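Di-haem cytochrome c peroxidase family protein (PDB 6NX0) probably acts as a peroxidase that reduces hydrogen peroxide, using two covalently bound c-type haems that together support an atypically stable bis-Fe(IV) state. Local coordinates at residues A[104-110]-A[255-260]; A[130-134]-A[159-164]. All blocks are in the same frame, centred on the assembly; numbering follows the deposited sequence.

How a c-type haem domain closes around its cofactor can be followed from the N terminus. Helix 99-109 supplies the first side of contact 1; next come Cys122, Cys125 and His126, which hold the haem and its iron, and then 130-134. Contact 2 joins this segment to 159-164, closing a short loop that includes helix 138-142. The chain then runs on to helix 245-260, which returns to helix 99-109 and completes contact 1, so the smaller loop lies wholly within the larger one. The two contacts meet where Phe132 touches Phe109 and Tyr259, and where Phe109 CE2 lies 3.7 Å from Leu163 CD1. Both also reach the same haem.

Contact 1: A[104-110]-A[255-260]; sequences LGKRVFF and AMQAYL. With HEC (heme c), chain B.
Two helical segments, 104-109 and 255-260, cross almost at right angles (signed angle -101°) with axes 7.3 Å apart, and Phe110 leaves helical conformation. Ala255 opens the interface: its CB lies 4.2 Å from Leu104 CG, and its O receives a CA-H...O contact from Gly105 CA at 3.3 Å. At the crossing, Gly105 and Met256 have CA atoms 4.2 Å apart; a CB on Gly105 would clash with Ala255 O and Tyr259 CB. Such a glycine-centred perpendicular crossing recalls the N- and C-terminal helices of cytochrome c folds. Met256 (chi1 t, chi2 p, chi3 p) sets CE 3.7 Å from Val108 CG1, SD 3.7 Å from Phe109 CD2 in a Met-aromatic contact at the ring edge, and CG 3.7 Å from the haem methyl CMB. Tyr259 (chi1 t) turns its edge to the face of Phe109 (chi1 t), with centroids 5.5 Å apart and planes at 67°, while Lys106 CB sits 3.8 Å above the tyrosine ring centroid, a CH-pi contact. Leu260 CD2 reaches Phe109 CE2 at 4.4 Å.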
ATOM      1  N   LEU A 104      -6.425  22.527   3.425  1.00 12.55           N
ATOM      2  CA  LEU A 104      -7.336  22.056   4.462  1.00 11.79           C
ATOM      3  C   LEU A 104      -7.132  20.566   4.737  1.00 10.89           C
ATOM      4  O   LEU A 104      -7.141  20.120   5.890  1.00 11.37           O
ATOM      5  CB  LEU A 104      -8.774  22.327   4.034  1.00 16.33           C
ATOM      6  CG  LEU A 104      -9.877  22.159   5.049  1.00 20.29           C
ATOM      7  CD1 LEU A 104      -9.589  22.922   6.320  1.00 21.59           C
ATOM      8  CD2 LEU A 104     -11.142  22.691   4.363  1.00 20.58           C
ATOM      9  N   GLY A 105      -6.922  19.786   3.683  1.00 10.99           N
ATOM     10  CA  GLY A 105      -6.611  18.380   3.877  1.00 10.66           C
ATOM     11  C   GLY A 105      -5.337  18.171   4.669  1.00 10.83           C
ATOM     12  O   GLY A 105      -5.269  17.287   5.532  1.00  9.94           O
ATOM     13  N   LYS A 106      -4.306  18.973   4.383  1.00 10.39           N
ATOM     14  CA  LYS A 106      -3.054  18.867   5.123  1.00 11.24           C
ATOM     15  C   LYS A 106      -3.258  19.247   6.585  1.00 12.61           C
ATOM     16  O   LYS A 106      -2.698  18.614   7.491  1.00 10.97           O
ATOM     17  CB  LYS A 106      -1.989  19.745   4.469  1.00 11.13           C
ATOM     18  CG  LYS A 106      -0.590  19.509   5.017  1.00 14.04           C
ATOM     19  CD  LYS A 106       0.476  20.354   4.290  1.00 17.73           C
ATOM     20  CE  LYS A 106       1.873  20.023   4.790  1.00 25.40           C
ATOM     21  NZ  LYS A 106       2.887  20.927   4.154  1.00 34.35           N
ATOM     22  N   ARG A 107      -4.090  20.257   6.837  1.00 10.46           N
ATOM     23  CA  ARG A 107      -4.436  20.616   8.206  1.00 12.65           C
ATOM     24  C   ARG A 107      -5.049  19.436   8.950  1.00 10.65           C
ATOM     25  O   ARG A 107      -4.671  19.147  10.088  1.00 11.49           O
ATOM     26  CB  ARG A 107      -5.390  21.822   8.188  1.00 12.71           C
ATOM     27  CG  ARG A 107      -5.787  22.291   9.521  1.00 13.48           C
ATOM     28  CD  ARG A 107      -6.670  23.520   9.437  1.00 12.70           C
ATOM     29  NE  ARG A 107      -7.051  23.869  10.791  1.00 11.91           N
ATOM     30  CZ  ARG A 107      -7.484  25.063  11.184  1.00 11.77           C
ATOM     31  NH1 ARG A 107      -7.633  26.044  10.305  1.00 12.31           N
ATOM     32  NH2 ARG A 107      -7.768  25.249  12.462  1.00 11.85           N
ATOM     33  N   VAL A 108      -5.999  18.744   8.318  1.00 10.55           N
ATOM     34  CA  VAL A 108      -6.600  17.543   8.900  1.00  8.91           C
ATOM     35  C   VAL A 108      -5.532  16.490   9.150  1.00 11.58           C
ATOM     36  O   VAL A 108      -5.491  15.850  10.209  1.00 10.49           O
ATOM     37  CB  VAL A 108      -7.706  17.004   7.966  1.00  9.68           C
ATOM     38  CG1 VAL A 108      -8.222  15.674   8.442  1.00 11.26           C
ATOM     39  CG2 VAL A 108      -8.852  18.030   7.841  1.00 11.85           C
ATOM     40  N   PHE A 109      -4.659  16.284   8.163  1.00 10.33           N
ATOM     41  CA  PHE A 109      -3.661  15.218   8.245  1.00  9.93           C
ATOM     42  C   PHE A 109      -2.758  15.345   9.456  1.00 11.40           C
ATOM     43  O   PHE A 109      -2.330  14.333  10.025  1.00  9.88           O
ATOM     44  CB  PHE A 109      -2.821  15.229   6.976  1.00 10.07           C
ATOM     45  CG  PHE A 109      -2.003  13.981   6.757  1.00  9.58           C
ATOM     46  CD1 PHE A 109      -0.724  13.871   7.264  1.00 11.03           C
ATOM     47  CD2 PHE A 109      -2.529  12.927   6.051  1.00  9.99           C
ATOM     48  CE1 PHE A 109       0.026  12.728   7.035  1.00 10.86           C
ATOM     49  CE2 PHE A 109      -1.786  11.776   5.813  1.00 10.04           C
ATOM     50  CZ  PHE A 109      -0.518  11.678   6.309  1.00 10.35           C
ATOM     51  N   PHE A 110      -2.457  16.569   9.876  1.00  9.55           N
ATOM     52  CA  PHE A 110      -1.525  16.795  10.967  1.00 11.22           C
ATOM     53  C   PHE A 110      -2.203  17.167  12.283  1.00 11.54           C
ATOM     54  O   PHE A 110      -1.501  17.483  13.253  1.00 12.64           O
ATOM     55  CB  PHE A 110      -0.509  17.875  10.545  1.00 11.03           C
ATOM     56  CG  PHE A 110       0.494  17.365   9.562  1.00 12.18           C
ATOM     57  CD1 PHE A 110       1.604  16.669  10.001  1.00 13.19           C
ATOM     58  CD2 PHE A 110       0.296  17.513   8.203  1.00 12.53           C
ATOM     59  CE1 PHE A 110       2.533  16.155   9.088  1.00 16.01           C
ATOM     60  CE2 PHE A 110       1.198  17.001   7.290  1.00 12.79           C
ATOM     61  CZ  PHE A 110       2.323  16.319   7.730  1.00 15.24           C
ATOM     62  N   ALA A 255     -11.507  16.977   1.591  1.00 12.33           N
ATOM     63  CA  ALA A 255     -10.298  17.746   1.850  1.00 10.94           C
ATOM     64  C   ALA A 255      -9.078  16.852   1.769  1.00 11.21           C
ATOM     65  O   ALA A 255      -8.061  17.213   1.167  1.00 10.41           O
ATOM     66  CB  ALA A 255     -10.391  18.413   3.230  1.00 11.76           C
ATOM     67  N   MET A 256      -9.179  15.665   2.348  1.00 11.42           N
ATOM     68  CA  MET A 256      -8.032  14.759   2.346  1.00 11.25           C
ATOM     69  C   MET A 256      -7.684  14.303   0.937  1.00 11.66           C
ATOM     70  O   MET A 256      -6.509  14.193   0.586  1.00 11.88           O
ATOM     71  CB  MET A 256      -8.343  13.555   3.227  1.00 10.77           C
ATOM     72  CG  MET A 256      -7.134  12.657   3.492  1.00 11.62           C
ATOM     73  SD  MET A 256      -5.706  13.524   4.185  1.00 11.73           S
ATOM     74  CE  MET A 256      -6.401  13.925   5.772  1.00 11.26           C
ATOM     75  N   GLN A 257      -8.699  13.985   0.129  1.00 10.88           N
ATOM     76  CA  GLN A 257      -8.467  13.620  -1.261  1.00 12.20           C
ATOM     77  C   GLN A 257      -7.676  14.704  -1.985  1.00 13.20           C
ATOM     78  O   GLN A 257      -6.718  14.411  -2.706  1.00 13.52           O
ATOM     79  CB  GLN A 257      -9.821  13.363  -1.926  1.00 15.54           C
ATOM     80  CG  GLN A 257      -9.780  12.586  -3.213  1.00 26.22           C
ATOM     81  CD  GLN A 257     -11.176  12.064  -3.549  1.00 35.24           C
ATOM     82  OE1 GLN A 257     -11.569  10.939  -3.165  1.00 27.37           O
ATOM     83  NE2 GLN A 257     -11.957  12.906  -4.215  1.00 37.71           N
ATOM     84  N   ALA A 258      -8.026  15.972  -1.774  1.00 11.60           N
ATOM     85  CA  ALA A 258      -7.290  17.047  -2.424  1.00 12.15           C
ATOM     86  C   ALA A 258      -5.836  17.074  -1.978  1.00 12.26           C
ATOM     87  O   ALA A 258      -4.937  17.289  -2.793  1.00 13.49           O
ATOM     88  CB  ALA A 258      -7.954  18.393  -2.139  1.00 14.47           C
ATOM     89  N   TYR A 259      -5.581  16.891  -0.676  1.00 10.87           N
ATOM     90  CA  TYR A 259      -4.198  16.907  -0.214  1.00  9.14           C
ATOM     91  C   TYR A 259      -3.421  15.740  -0.799  1.00 10.70           C
ATOM     92  O   TYR A 259      -2.317  15.916  -1.332  1.00 12.39           O
ATOM     93  CB  TYR A 259      -4.132  16.886   1.316  1.00 10.02           C
ATOM     94  CG  TYR A 259      -2.731  16.709   1.889  1.00 12.16           C
ATOM     95  CD1 TYR A 259      -1.675  17.492   1.464  1.00 11.30           C
ATOM     96  CD2 TYR A 259      -2.490  15.776   2.883  1.00 11.33           C
ATOM     97  CE1 TYR A 259      -0.411  17.350   2.022  1.00 12.62           C
ATOM     98  CE2 TYR A 259      -1.248  15.620   3.430  1.00 11.69           C
ATOM     99  CZ  TYR A 259      -0.201  16.407   2.996  1.00 13.30           C
ATOM    100  OH  TYR A 259       1.054  16.270   3.560  1.00 16.48           O
ATOM    101  N   LEU A 260      -3.985  14.538  -0.716  1.00 10.89           N
ATOM    102  CA  LEU A 260      -3.242  13.377  -1.172  1.00  9.89           C
ATOM    103  C   LEU A 260      -3.100  13.325  -2.682  1.00 13.45           C
ATOM    104  O   LEU A 260      -2.249  12.582  -3.173  1.00 12.12           O
ATOM    105  CB  LEU A 260      -3.893  12.099  -0.643  1.00  8.86           C
ATOM    106  CG  LEU A 260      -3.900  11.988   0.894  1.00 11.18           C
ATOM    107  CD1 LEU A 260      -4.539  10.690   1.366  1.00 12.65           C
ATOM    108  CD2 LEU A 260      -2.480  12.112   1.464  1.00 11.71           C
TER
HETATM  109 FE   HEC B 601      -3.446   5.290   7.232  1.00  9.09          FE
HETATM  110  CHA HEC B 601      -3.586   2.803   4.823  1.00  8.80           C
HETATM  111  CHB HEC B 601      -4.573   7.541   4.952  1.00  9.78           C
HETATM  112  CHC HEC B 601      -4.239   7.484   9.758  1.00  8.13           C
HETATM  113  CHD HEC B 601      -2.466   2.988   9.598  1.00 10.45           C
HETATM  114  NA  HEC B 601      -3.887   5.202   5.251  1.00  8.03           N
HETATM  115  C1A HEC B 601      -3.913   4.080   4.447  1.00  8.73           C
HETATM  116  C2A HEC B 601      -4.284   4.480   3.118  1.00  7.17           C
HETATM  117  C3A HEC B 601      -4.448   5.811   3.135  1.00  7.48           C
HETATM  118  C4A HEC B 601      -4.299   6.275   4.491  1.00  8.09           C
HETATM  119  CMA HEC B 601      -4.938   6.688   1.988  1.00 10.25           C
HETATM  120  CAA HEC B 601      -4.453   3.527   1.920  1.00 10.89           C
HETATM  121  CBA HEC B 601      -3.178   3.484   1.098  1.00 10.77           C
HETATM  122  CGA HEC B 601      -3.209   2.453  -0.000  1.00 13.90           C
HETATM  123  O1A HEC B 601      -2.247   2.493  -0.823  1.00 12.21           O
HETATM  124  O2A HEC B 601      -4.086   1.535   0.033  1.00 11.92           O
HETATM  125  NB  HEC B 601      -4.271   7.140   7.360  1.00  8.88           N
HETATM  126  C1B HEC B 601      -4.693   7.894   6.273  1.00  9.30           C
HETATM  127  C2B HEC B 601      -5.222   9.134   6.773  1.00 10.00           C
HETATM  128  C3B HEC B 601      -5.231   9.087   8.110  1.00  8.49           C
HETATM  129  C4B HEC B 601      -4.596   7.849   8.494  1.00  8.65           C
HETATM  130  CMB HEC B 601      -5.752  10.258   5.878  1.00 10.83           C
HETATM  131  CAB HEC B 601      -5.673  10.170   9.115  1.00  8.77           C
HETATM  132  CBB HEC B 601      -7.206  10.366   9.021  1.00 10.92           C
HETATM  133  NC  HEC B 601      -3.347   5.249   9.266  1.00  7.89           N
HETATM  134  C1C HEC B 601      -3.683   6.295  10.115  1.00  7.26           C
HETATM  135  C2C HEC B 601      -3.158   5.961  11.420  1.00  9.92           C
HETATM  136  C3C HEC B 601      -2.629   4.734  11.397  1.00  9.03           C
HETATM  137  C4C HEC B 601      -2.771   4.249  10.039  1.00  8.19           C
HETATM  138  CMC HEC B 601      -3.119   6.942  12.603  1.00  9.50           C
HETATM  139  CAC HEC B 601      -1.674   4.115  12.433  1.00  9.41           C
HETATM  140  CBC HEC B 601      -2.397   3.785  13.746  1.00  8.73           C
HETATM  141  ND  HEC B 601      -3.047   3.301   7.193  1.00  8.40           N
HETATM  142  C1D HEC B 601      -2.625   2.549   8.308  1.00  8.39           C
HETATM  143  C2D HEC B 601      -2.535   1.168   7.908  1.00  7.21           C
HETATM  144  C3D HEC B 601      -2.939   1.102   6.479  1.00  9.64           C
HETATM  145  C4D HEC B 601      -3.237   2.454   6.091  1.00  8.53           C
HETATM  146  CMD HEC B 601      -2.218  -0.000   8.821  1.00  9.29           C
HETATM  147  CAD HEC B 601      -3.053  -0.159   5.602  1.00  9.51           C
HETATM  148  CBD HEC B 601      -4.286  -0.898   6.069  1.00  9.76           C
HETATM  149  CGD HEC B 601      -4.769  -1.946   5.082  1.00 13.01           C
HETATM  150  O1D HEC B 601      -4.120  -2.116   4.026  1.00 13.68           O
HETATM  151  O2D HEC B 601      -5.762  -2.636   5.448  1.00 13.74           O
HETATM  152  O   HOH W   1      -5.444   4.447   7.534  1.00 21.79           O

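Contact 2: A[130-134]-A[159-164]; sequences RAFAP and NAPSLL. With HEC (heme c), chain B.
Segments without helix or strand can still be joined by specific hydrogen bonds and close packing, as two loops running nearly antiparallel (161°) beside a haem illustrate. Ala133 and Ser162 face each other with CA atoms 3.9 Å apart. Phe132 is central. Both it and Ala131 adopt left-handed helical angles (59/33° and 56/31°), forming a tight turn closed by Ala133 N to Arg130 O at 2.9 Å. The turn presents successive carbonyls to 159-164: Leu163 N donates to Phe132 O at 3.2 Å, and Ser162 OG donates to Ala131 O at 2.6 Å. Phe132 O also accepts from ND1 of His126, the axial iron ligand, an arrangement that probably helps orient the imidazole, as the carbonyl accepting from the proximal histidine does in c-type cytochromes. The Phe132 side chain (chi1 m) places CD1 3.7 Å from Leu164 CD2. Leu164 (m, t) also brings CD1 to 3.8 Å from Ala131 CB, and its N donates to Ser162 OG at 3.2 Å, making an ST turn. At the other end, Pro134 sets CD 3.1 Å from Ala160 O and 3.8 Å from Ala160 CB. The 159-164 segment lines the haem face opposite water 1, whose oxygen is 2.2 Å from FE: Ala160 CB lies 3.5 Å from haem C2D, and Leu163 CD2 3.5 Å from C3A. In sequence, helix 138-142 separates the two loops and strand 173-175 follows the second; in space, the Phe132 ring packs against Phe109 of helix 99-109 and Tyr259 of helix 245-260.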
ATOM      1  N   ARG A 130       9.471  10.212   6.365  1.00 11.01           N
ATOM      2  CA  ARG A 130       9.727   8.854   5.878  1.00  9.25           C
ATOM      3  C   ARG A 130       8.724   8.518   4.775  1.00  9.34           C
ATOM      4  O   ARG A 130       8.074   7.470   4.792  1.00 10.94           O
ATOM      5  CB  ARG A 130       9.662   7.824   7.022  1.00 11.15           C
ATOM      6  CG  ARG A 130      10.258   6.425   6.702  1.00 10.84           C
ATOM      7  CD  ARG A 130      10.045   5.419   7.827  1.00  9.02           C
ATOM      8  NE  ARG A 130      10.701   5.868   9.043  1.00 10.90           N
ATOM      9  CZ  ARG A 130      11.950   5.603   9.376  1.00 12.81           C
ATOM     10  NH1 ARG A 130      12.450   6.096  10.503  1.00 15.44           N
ATOM     11  NH2 ARG A 130      12.716   4.849   8.608  1.00 13.07           N
ATOM     12  N   ALA A 131       8.583   9.422   3.798  1.00 10.50           N
ATOM     13  CA  ALA A 131       7.735   9.200   2.618  1.00  9.76           C
ATOM     14  C   ALA A 131       6.293   8.876   3.000  1.00 11.11           C
ATOM     15  O   ALA A 131       5.589   8.151   2.286  1.00 11.13           O
ATOM     16  CB  ALA A 131       8.304   8.098   1.725  1.00 12.94           C
ATOM     17  N   PHE A 132       5.842   9.437   4.123  1.00  9.17           N
ATOM     18  CA  PHE A 132       4.477   9.219   4.607  1.00 10.46           C
ATOM     19  C   PHE A 132       4.215   7.735   4.844  1.00 10.21           C
ATOM     20  O   PHE A 132       3.089   7.257   4.735  1.00 10.10           O
ATOM     21  CB  PHE A 132       3.454   9.858   3.658  1.00 10.86           C
ATOM     22  CG  PHE A 132       3.546  11.351   3.635  1.00 10.77           C
ATOM     23  CD1 PHE A 132       4.434  12.006   2.790  1.00 12.77           C
ATOM     24  CD2 PHE A 132       2.788  12.105   4.513  1.00 10.73           C
ATOM     25  CE1 PHE A 132       4.547  13.402   2.798  1.00 13.29           C
ATOM     26  CE2 PHE A 132       2.875  13.485   4.520  1.00 12.46           C
ATOM     27  CZ  PHE A 132       3.774  14.140   3.666  1.00 12.10           C
ATOM     28  N   ALA A 133       5.252   7.015   5.247  1.00 10.27           N
ATOM     29  CA  ALA A 133       5.191   5.664   5.765  1.00  9.67           C
ATOM     30  C   ALA A 133       5.446   5.697   7.265  1.00  9.61           C
ATOM     31  O   ALA A 133       5.936   6.700   7.792  1.00  9.86           O
ATOM     32  CB  ALA A 133       6.248   4.791   5.077  1.00 10.71           C
ATOM     33  N   PRO A 134       5.140   4.633   7.997  1.00  9.88           N
ATOM     34  CA  PRO A 134       5.218   4.746   9.455  1.00  9.44           C
ATOM     35  C   PRO A 134       6.641   4.745   9.983  1.00 10.18           C
ATOM     36  O   PRO A 134       7.503   3.970   9.552  1.00 11.59           O
ATOM     37  CB  PRO A 134       4.431   3.523   9.957  1.00 13.14           C
ATOM     38  CG  PRO A 134       4.431   2.581   8.836  1.00 12.43           C
ATOM     39  CD  PRO A 134       4.416   3.406   7.590  1.00 11.62           C
ATOM     40  N   ASN A 159       0.415  -3.617   8.334  1.00  9.53           N
ATOM     41  CA  ASN A 159       1.414  -2.570   8.197  1.00  9.83           C
ATOM     42  C   ASN A 159       0.843  -1.426   7.375  1.00 10.19           C
ATOM     43  O   ASN A 159      -0.062  -1.616   6.551  1.00 12.31           O
ATOM     44  CB  ASN A 159       2.671  -3.129   7.522  1.00  9.12           C
ATOM     45  CG  ASN A 159       3.875  -2.225   7.676  1.00 10.35           C
ATOM     46  OD1 ASN A 159       3.948  -1.387   8.577  1.00 11.31           O
ATOM     47  ND2 ASN A 159       4.865  -2.429   6.807  1.00 14.11           N
ATOM     48  N   ALA A 160       1.360  -0.224   7.609  1.00  8.80           N
ATOM     49  CA  ALA A 160       0.911   0.920   6.824  1.00  9.49           C
ATOM     50  C   ALA A 160       1.880   1.216   5.693  1.00 10.93           C
ATOM     51  O   ALA A 160       3.109   1.160   5.897  1.00 11.16           O
ATOM     52  CB  ALA A 160       0.791   2.172   7.687  1.00  9.28           C
ATOM     53  N   PRO A 161       1.346   1.558   4.523  1.00 10.47           N
ATOM     54  CA  PRO A 161       2.194   1.939   3.391  1.00 10.16           C
ATOM     55  C   PRO A 161       2.550   3.418   3.399  1.00 11.91           C
ATOM     56  O   PRO A 161       1.930   4.247   4.067  1.00 11.76           O
ATOM     57  CB  PRO A 161       1.299   1.618   2.195  1.00 13.72           C
ATOM     58  CG  PRO A 161      -0.056   2.022   2.691  1.00 11.43           C
ATOM     59  CD  PRO A 161      -0.080   1.540   4.141  1.00 12.01           C
ATOM     60  N   SER A 162       3.561   3.733   2.599  1.00 10.63           N
ATOM     61  CA  SER A 162       3.765   5.097   2.151  1.00  8.18           C
ATOM     62  C   SER A 162       2.537   5.619   1.408  1.00 10.79           C
ATOM     63  O   SER A 162       1.928   4.917   0.597  1.00 11.89           O
ATOM     64  CB  SER A 162       4.986   5.134   1.231  1.00 11.86           C
ATOM     65  OG  SER A 162       5.097   6.354   0.508  1.00 10.83           O
ATOM     66  N   LEU A 163       2.179   6.873   1.670  1.00  9.19           N
ATOM     67  CA  LEU A 163       1.113   7.522   0.910  1.00 11.14           C
ATOM     68  C   LEU A 163       1.600   8.342  -0.270  1.00  9.65           C
ATOM     69  O   LEU A 163       0.766   8.839  -1.029  1.00 10.61           O
ATOM     70  CB  LEU A 163       0.268   8.415   1.816  1.00 11.37           C
ATOM     71  CG  LEU A 163      -0.323   7.736   3.049  1.00 11.10           C
ATOM     72  CD1 LEU A 163      -1.236   8.699   3.817  1.00 11.35           C
ATOM     73  CD2 LEU A 163      -1.083   6.495   2.673  1.00  9.52           C
ATOM     74  N   LEU A 164       2.904   8.489  -0.482  1.00  9.10           N
ATOM     75  CA  LEU A 164       3.309   9.089  -1.744  1.00  9.64           C
ATOM     76  C   LEU A 164       2.834   8.194  -2.879  1.00  9.61           C
ATOM     77  O   LEU A 164       2.821   6.960  -2.760  1.00 10.40           O
ATOM     78  CB  LEU A 164       4.823   9.299  -1.801  1.00 10.07           C
ATOM     79  CG  LEU A 164       5.400  10.306  -0.794  1.00 11.51           C
ATOM     80  CD1 LEU A 164       6.891  10.388  -1.009  1.00 13.42           C
ATOM     81  CD2 LEU A 164       4.766  11.683  -0.899  1.00 11.31           C
TER
HETATM   82 FE   HEC B 601      -3.446   5.290   7.232  1.00  9.09          FE
HETATM   83  CHA HEC B 601      -3.586   2.803   4.823  1.00  8.80           C
HETATM   84  CHB HEC B 601      -4.573   7.541   4.952  1.00  9.78           C
HETATM   85  CHC HEC B 601      -4.239   7.484   9.758  1.00  8.13           C
HETATM   86  CHD HEC B 601      -2.466   2.988   9.598  1.00 10.45           C
HETATM   87  NA  HEC B 601      -3.887   5.202   5.251  1.00  8.03           N
HETATM   88  C1A HEC B 601      -3.913   4.080   4.447  1.00  8.73           C
HETATM   89  C2A HEC B 601      -4.284   4.480   3.118  1.00  7.17           C
HETATM   90  C3A HEC B 601      -4.448   5.811   3.135  1.00  7.48           C
HETATM   91  C4A HEC B 601      -4.299   6.275   4.491  1.00  8.09           C
HETATM   92  CMA HEC B 601      -4.938   6.688   1.988  1.00 10.25           C
HETATM   93  CAA HEC B 601      -4.453   3.527   1.920  1.00 10.89           C
HETATM   94  CBA HEC B 601      -3.178   3.484   1.098  1.00 10.77           C
HETATM   95  CGA HEC B 601      -3.209   2.453  -0.000  1.00 13.90           C
HETATM   96  O1A HEC B 601      -2.247   2.493  -0.823  1.00 12.21           O
HETATM   97  O2A HEC B 601      -4.086   1.535   0.033  1.00 11.92           O
HETATM   98  NB  HEC B 601      -4.271   7.140   7.360  1.00  8.88           N
HETATM   99  C1B HEC B 601      -4.693   7.894   6.273  1.00  9.30           C
HETATM  100  C2B HEC B 601      -5.222   9.134   6.773  1.00 10.00           C
HETATM  101  C3B HEC B 601      -5.231   9.087   8.110  1.00  8.49           C
HETATM  102  C4B HEC B 601      -4.596   7.849   8.494  1.00  8.65           C
HETATM  103  CMB HEC B 601      -5.752  10.258   5.878  1.00 10.83           C
HETATM  104  CAB HEC B 601      -5.673  10.170   9.115  1.00  8.77           C
HETATM  105  CBB HEC B 601      -7.206  10.366   9.021  1.00 10.92           C
HETATM  106  NC  HEC B 601      -3.347   5.249   9.266  1.00  7.89           N
HETATM  107  C1C HEC B 601      -3.683   6.295  10.115  1.00  7.26           C
HETATM  108  C2C HEC B 601      -3.158   5.961  11.420  1.00  9.92           C
HETATM  109  C3C HEC B 601      -2.629   4.734  11.397  1.00  9.03           C
HETATM  110  C4C HEC B 601      -2.771   4.249  10.039  1.00  8.19           C
HETATM  111  CMC HEC B 601      -3.119   6.942  12.603  1.00  9.50           C
HETATM  112  CAC HEC B 601      -1.674   4.115  12.433  1.00  9.41           C
HETATM  113  CBC HEC B 601      -2.397   3.785  13.746  1.00  8.73           C
HETATM  114  ND  HEC B 601      -3.047   3.301   7.193  1.00  8.40           N
HETATM  115  C1D HEC B 601      -2.625   2.549   8.308  1.00  8.39           C
HETATM  116  C2D HEC B 601      -2.535   1.168   7.908  1.00  7.21           C
HETATM  117  C3D HEC B 601      -2.939   1.102   6.479  1.00  9.64           C
HETATM  118  C4D HEC B 601      -3.237   2.454   6.091  1.00  8.53           C
HETATM  119  CMD HEC B 601      -2.218  -0.000   8.821  1.00  9.29           C
HETATM  120  CAD HEC B 601      -3.053  -0.159   5.602  1.00  9.51           C
HETATM  121  CBD HEC B 601      -4.286  -0.898   6.069  1.00  9.76           C
HETATM  122  CGD HEC B 601      -4.769  -1.946   5.082  1.00 13.01           C
HETATM  123  O1D HEC B 601      -4.120  -2.116   4.026  1.00 13.68           O
HETATM  124  O2D HEC B 601      -5.762  -2.636   5.448  1.00 13.74           O
HETATM  125  O   HOH W   1      -5.444   4.447   7.534  1.00 21.79           O